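Local coordinates for uncharacterized protein (Bacteroides uniformis, PDB 4IYK) that is of unknown function but is thought, tentatively, to bind carbohydrate, at residues A15-S20 against N66-A71; L136-L141 against K163-P168. All blocks are in the same frame, centred on the assembly; numbering follows the deposited sequence. Where two conformers were deposited one is given.

Contact 1. Residues A15-S20 against N66-A71; sequences ASIHGS and NMVFAA. With EDO (1,2-ethanediol), chain H.
Val68 and Ile17 meet because each holds CG2 between its own backbone N and carbonyl carbon; chi1 of -64° sets Val68 CG1 anti to the carbonyl carbon, which leaves Val68 CG2 in that position, where it meets Ile17 CG2 at 4.0 Å. The two side chains cross at about a right angle. The same methyl, Val68 CG2, also lies 3.9 Å from Ala15 CB, so one branch serves two neighbours on the 15-20 strand.

Ala15 and Val68 form an antiparallel hydrogen-bonded pair, with both side chains on one face of the sheet. Of its two bonds, Val68 N to Ala15 O is the straighter, 3.1 Å with 162° at the hydrogen, although the donor stands well above the carbonyl plane. The return bond, Ala15 N to Val68 O, is bent and weak.

One residue further, the contact turns polar. Asn66 ND2 lies beside Ser16, 3.5 Å from Ser16 CB, and the same Asn66 ND2 donates to O2 of a 1,2-ethanediol at 3.0 Å. O1 of the diol, probably a crystallisation additive, gives a weak bond to Asn66 OD1, and Arg64 also binds the diol. Ser16 OG has its polar partner elsewhere, in Asp96, which also takes His18 NE2.

The chain turns a corner at Asn66, leaving strand 62-65, which pairs with 15-23, for strand 67-77 of the other sheet of this transthyretin-clan domain. The contact therefore joins the two sheets at that corner, with Val92 of strand 85-92 packed on Ala15 and Val68, while strand 95-103 pairs with 15-23.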
loop_
_atom_site.group_PDB
_atom_site.type_symbol
_atom_site.label_atom_id
_atom_site.label_comp_id
_atom_site.label_asym_id
_atom_site.label_seq_id
_atom_site.Cartn_x
_atom_site.Cartn_y
_atom_site.Cartn_z
ATOM N N ALA A 15 -17.053 -1.356 22.311
ATOM C CA ALA A 15 -17.112 -1.948 20.986
ATOM C C ALA A 15 -15.733 -2.220 20.371
ATOM O O ALA A 15 -14.699 -1.726 20.841
ATOM C CB ALA A 15 -17.928 -1.058 20.054
ATOM N N SER A 16 -15.738 -3.040 19.320
ATOM C CA SER A 16 -14.544 -3.392 18.544
ATOM C C SER A 16 -14.945 -3.405 17.082
ATOM O O SER A 16 -16.127 -3.565 16.791
ATOM C CB SER A 16 -13.956 -4.732 18.988
ATOM O OG SER A 16 -14.940 -5.756 18.982
ATOM N N ILE A 17 -13.999 -3.144 16.177
ATOM C CA ILE A 17 -14.291 -3.118 14.745
ATOM C C ILE A 17 -13.070 -3.622 13.970
ATOM O O ILE A 17 -11.925 -3.369 14.341
ATOM C CB ILE A 17 -14.779 -1.716 14.256
ATOM C CG1 ILE A 17 -15.299 -1.784 12.799
ATOM C CG2 ILE A 17 -13.694 -0.598 14.452
ATOM C CD1 ILE A 17 -16.439 -0.757 12.470
ATOM N N HIS A 18 -13.324 -4.382 12.924
ATOM C CA HIS A 18 -12.270 -4.916 12.061
ATOM C C HIS A 18 -12.856 -5.002 10.654
ATOM O O HIS A 18 -14.073 -4.905 10.491
ATOM C CB HIS A 18 -11.744 -6.279 12.563
ATOM C CG HIS A 18 -12.826 -7.309 12.648
ATOM N ND1 HIS A 18 -13.079 -8.181 11.595
ATOM C CD2 HIS A 18 -13.765 -7.494 13.608
ATOM C CE1 HIS A 18 -14.136 -8.890 11.970
ATOM N NE2 HIS A 18 -14.590 -8.505 13.168
ATOM N N GLY A 19 -11.999 -5.167 9.668
ATOM C CA GLY A 19 -12.412 -5.237 8.277
ATOM C C GLY A 19 -11.249 -5.083 7.333
ATOM O O GLY A 19 -10.089 -5.179 7.741
ATOM N N SER A 20 -11.561 -4.821 6.058
ATOM C CA SER A 20 -10.540 -4.756 5.029
ATOM C C SER A 20 -10.743 -3.625 4.074
ATOM O O SER A 20 -11.881 -3.204 3.846
ATOM C CB SER A 20 -10.550 -6.063 4.226
ATOM O OG SER A 20 -10.210 -7.187 5.021
ATOM N N ASN A 66 -9.869 -2.640 18.937
ATOM C CA ASN A 66 -10.639 -3.175 20.069
ATOM C C ASN A 66 -10.963 -2.113 21.112
ATOM O O ASN A 66 -11.423 -2.454 22.202
ATOM C CB ASN A 66 -9.907 -4.354 20.719
ATOM C CG ASN A 66 -10.157 -5.631 19.963
ATOM O OD1 ASN A 66 -9.490 -5.910 18.980
ATOM N ND2 ASN A 66 -11.200 -6.375 20.334
HETATM N N MSE A 67 -10.779 -0.829 20.769
HETATM C CA MSE A 67 -11.057 0.270 21.684
HETATM C C MSE A 67 -11.935 1.349 21.025
HETATM O O MSE A 67 -11.524 2.508 20.942
HETATM C CB MSE A 67 -9.731 0.865 22.154
HETATM C CG MSE A 67 -9.457 0.667 23.632
HETATM SE SE MSE A 67 -7.543 0.632 24.044
HETATM C CE MSE A 67 -6.874 2.136 22.955
ATOM N N VAL A 68 -13.135 0.989 20.563
ATOM C CA VAL A 68 -14.019 1.991 19.946
ATOM C C VAL A 68 -15.330 2.117 20.740
ATOM O O VAL A 68 -15.749 1.187 21.435
ATOM C CB VAL A 68 -14.281 1.787 18.423
ATOM C CG1 VAL A 68 -12.999 1.940 17.618
ATOM C CG2 VAL A 68 -14.939 0.444 18.122
ATOM N N PHE A 69 -15.954 3.298 20.657
ATOM C CA PHE A 69 -17.201 3.581 21.355
ATOM C C PHE A 69 -18.384 3.359 20.438
ATOM O O PHE A 69 -18.357 3.785 19.276
ATOM C CB PHE A 69 -17.207 5.021 21.914
ATOM C CG PHE A 69 -16.373 5.178 23.164
ATOM C CD1 PHE A 69 -14.991 5.341 23.084
ATOM C CD2 PHE A 69 -16.961 5.144 24.421
ATOM C CE1 PHE A 69 -14.215 5.465 24.241
ATOM C CE2 PHE A 69 -16.187 5.282 25.579
ATOM C CZ PHE A 69 -14.817 5.439 25.481
ATOM N N ALA A 70 -19.408 2.647 20.954
ATOM C CA ALA A 70 -20.657 2.411 20.238
ATOM C C ALA A 70 -21.310 3.762 20.045
ATOM O O ALA A 70 -21.614 4.435 21.036
ATOM C CB ALA A 70 -21.560 1.467 21.023
ATOM N N ALA A 71 -21.377 4.213 18.773
ATOM C CA ALA A 71 -21.899 5.521 18.349
ATOM C C ALA A 71 -22.106 5.551 16.834
ATOM O O ALA A 71 -21.847 4.552 16.160
ATOM C CB ALA A 71 -20.913 6.621 18.756
HETATM C C1 EDO H . -12.458 -8.090 17.073
HETATM O O1 EDO H . -11.208 -7.541 16.698
HETATM C C2 EDO H . -12.266 -9.402 17.865
HETATM O O2 EDO H . -11.655 -9.128 19.113
#

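Contact 2. Residues L136-L141 against K163-P168; sequences LKEIQL and KQVFSP. With EDO (1,2-ethanediol), chain F.
Phe166 lays its ring beside Leu136 and Ile139. From Phe166 CB, which is 3.7 Å from Leu136 O, the side chain takes CG anti to its own carbonyl carbon (chi1 -52°). Phe166 CD1 then comes within 3.5 Å of Lys137 O, which lies at the ring edge near its plane. Next, Phe166 CE1 meets Leu136 CD2 at 3.5 Å and, more loosely, Ile139 CG1, which also sits at the edge. CZ at the tip touches the same two carbons. An alanine in place of Phe166 would probably open a gap beside Leu136 CD2 and Ile139 CG1, leaving both without their aromatic neighbour.

The backbones are bound by three nearly straight bonds, the shortest from Phe166 N to Lys137 O at 2.8 Å; Ile139 and Gln164 exchange the other two.

On the face carrying Glu138, Gln140, Lys163 and Val165, the extended lysine crosses both acidic and amide partners. Lys163 CD is 3.5 Å from Gln140 OE1. Lys163 NZ stays 4.0 Å from Glu138 OE1, too far for a salt bridge. A water spans the charges instead, donating to Glu138 OE2 and accepting from Lys163 NZ.

Lys137 and Glu138 together face Leu204 on the far side of their strand, a classic beta bulge. The antiparallel pairing, with Leu136 and Ile139 turned inward onto Leu127 and Tyr178, is consistent with the beta sandwich of an E-set domain.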
loop_
_atom_site.group_PDB
_atom_site.type_symbol
_atom_site.label_atom_id
_atom_site.label_comp_id
_atom_site.label_asym_id
_atom_site.label_seq_id
_atom_site.Cartn_x
_atom_site.Cartn_y
_atom_site.Cartn_z
ATOM N N LEU A 136 1.949 7.704 -14.139
ATOM C CA LEU A 136 2.966 7.060 -13.317
ATOM C C LEU A 136 4.112 8.017 -13.000
ATOM O O LEU A 136 4.717 8.567 -13.913
ATOM C CB LEU A 136 3.498 5.819 -14.046
ATOM C CG LEU A 136 4.578 4.984 -13.326
ATOM C CD1 LEU A 136 4.017 4.290 -12.085
ATOM C CD2 LEU A 136 5.148 3.956 -14.267
ATOM N N LYS A 137 4.427 8.178 -11.709
ATOM C CA LYS A 137 5.497 9.055 -11.224
ATOM C C LYS A 137 6.742 8.235 -10.834
ATOM O O LYS A 137 7.853 8.600 -11.219
ATOM C CB LYS A 137 4.989 9.882 -10.029
ATOM C CG LYS A 137 5.851 11.084 -9.670
ATOM C CD LYS A 137 5.293 11.798 -8.444
ATOM C CE LYS A 137 6.198 12.900 -7.933
ATOM N NZ LYS A 137 5.753 13.423 -6.614
ATOM N N GLU A 138 6.567 7.144 -10.071
ATOM C CA GLU A 138 7.679 6.300 -9.615
ATOM C C GLU A 138 7.345 4.807 -9.542
ATOM O O GLU A 138 6.199 4.436 -9.283
ATOM C CB GLU A 138 8.146 6.721 -8.202
ATOM C CG GLU A 138 8.721 8.128 -8.049
ATOM C CD GLU A 138 9.076 8.547 -6.635
ATOM O OE1 GLU A 138 9.317 7.658 -5.788
ATOM O OE2 GLU A 138 9.110 9.770 -6.370
ATOM N N ILE A 139 8.390 3.958 -9.674
ATOM C CA ILE A 139 8.322 2.504 -9.445
ATOM C C ILE A 139 9.532 2.143 -8.566
ATOM O O ILE A 139 10.620 2.735 -8.704
ATOM C CB ILE A 139 8.176 1.585 -10.700
ATOM C CG1 ILE A 139 9.324 1.791 -11.718
ATOM C CG2 ILE A 139 6.777 1.733 -11.336
ATOM C CD1 ILE A 139 9.531 0.646 -12.747
ATOM N N GLN A 140 9.318 1.220 -7.614
ATOM C CA GLN A 140 10.371 0.843 -6.700
ATOM C C GLN A 140 10.160 -0.538 -6.136
ATOM O O GLN A 140 9.022 -0.947 -5.850
ATOM C CB GLN A 140 10.477 1.869 -5.549
ATOM C CG GLN A 140 11.697 1.653 -4.643
ATOM C CD GLN A 140 12.068 2.895 -3.882
ATOM O OE1 GLN A 140 11.411 3.922 -3.950
ATOM N NE2 GLN A 140 13.079 2.803 -3.078
ATOM N N LEU A 141 11.290 -1.254 -5.970
ATOM C CA LEU A 141 11.346 -2.548 -5.323
ATOM C C LEU A 141 11.861 -2.307 -3.913
ATOM O O LEU A 141 13.064 -2.116 -3.709
ATOM C CB LEU A 141 12.213 -3.571 -6.111
ATOM C CG LEU A 141 12.317 -4.991 -5.512
ATOM C CD1 LEU A 141 10.925 -5.645 -5.338
ATOM C CD2 LEU A 141 13.225 -5.889 -6.379
ATOM N N LYS A 163 14.829 1.364 -8.248
ATOM C CA LYS A 163 13.897 2.474 -8.325
ATOM C C LYS A 163 14.031 3.243 -9.651
ATOM O O LYS A 163 15.141 3.464 -10.126
ATOM C CB LYS A 163 14.174 3.419 -7.131
ATOM C CG LYS A 163 13.279 4.664 -7.047
ATOM C CD LYS A 163 13.726 5.591 -5.917
ATOM C CE LYS A 163 12.729 6.711 -5.720
ATOM N NZ LYS A 163 13.194 7.702 -4.719
ATOM N N GLN A 164 12.888 3.667 -10.222
ATOM C CA GLN A 164 12.866 4.490 -11.425
ATOM C C GLN A 164 11.866 5.625 -11.248
ATOM O O GLN A 164 10.754 5.419 -10.735
ATOM C CB GLN A 164 12.586 3.695 -12.706
ATOM C CG GLN A 164 13.005 4.481 -13.963
ATOM C CD GLN A 164 12.647 3.839 -15.273
ATOM O OE1 GLN A 164 11.993 2.793 -15.321
ATOM N NE2 GLN A 164 13.045 4.482 -16.372
ATOM N N VAL A 165 12.301 6.850 -11.622
ATOM C CA VAL A 165 11.491 8.066 -11.504
ATOM C C VAL A 165 11.196 8.548 -12.907
ATOM O O VAL A 165 12.088 8.567 -13.778
ATOM C CB VAL A 165 12.153 9.168 -10.619
ATOM C CG1 VAL A 165 11.301 10.447 -10.566
ATOM C CG2 VAL A 165 12.424 8.647 -9.203
ATOM N N PHE A 166 9.924 8.880 -13.142
ATOM C CA PHE A 166 9.465 9.397 -14.429
ATOM C C PHE A 166 9.173 10.887 -14.262
ATOM O O PHE A 166 8.332 11.273 -13.439
ATOM C CB PHE A 166 8.245 8.606 -14.962
ATOM C CG PHE A 166 8.497 7.111 -14.972
ATOM C CD1 PHE A 166 8.190 6.328 -13.862
ATOM C CD2 PHE A 166 9.049 6.489 -16.088
ATOM C CE1 PHE A 166 8.483 4.964 -13.846
ATOM C CE2 PHE A 166 9.316 5.114 -16.081
ATOM C CZ PHE A 166 9.020 4.359 -14.962
ATOM N N SER A 167 9.957 11.723 -14.969
ATOM C CA SER A 167 9.796 13.169 -14.937
ATOM C C SER A 167 9.931 13.720 -16.365
ATOM O O SER A 167 11.030 13.693 -16.930
ATOM C CB SER A 167 10.782 13.823 -13.973
ATOM O OG SER A 167 10.596 15.231 -13.973
ATOM N N PRO A 168 8.825 14.174 -16.995
ATOM C CA PRO A 168 7.437 14.233 -16.485
ATOM C C PRO A 168 6.834 12.846 -16.280
ATOM O O PRO A 168 7.306 11.882 -16.890
ATOM C CB PRO A 168 6.678 14.987 -17.601
ATOM C CG PRO A 168 7.743 15.661 -18.434
ATOM C CD PRO A 168 8.902 14.705 -18.369
HETATM C C1 EDO F . 14.292 12.134 -12.307
HETATM O O1 EDO F . 13.492 13.084 -11.621
HETATM C C2 EDO F . 13.460 11.510 -13.450
HETATM O O2 EDO F . 14.242 10.587 -14.188
HETATM O O HOH W 1 11.673 10.290 -5.017
#

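In the fold
The two contacts illustrate how a chain without helices builds two beta domains in series. Contact 1 closes before contact 2 opens, the first in the N-terminal DUF3823 domain and the second in the C-terminal one. Their centres are 37 Å apart, on opposite sides of the chain's centre, and their nearest atoms remain about 22 Å apart, so neither touches the other. They also differ in kind: 15-20 against 66-71 is a brief pairing at a corner between sheets, whereas 136-141 against 163-168 is a longer antiparallel pairing along one edge of a strand that carries a bulge. Each has a 1,2-ethanediol beside it, probably from the crystallisation liquor, which does not establish a sugar-binding site.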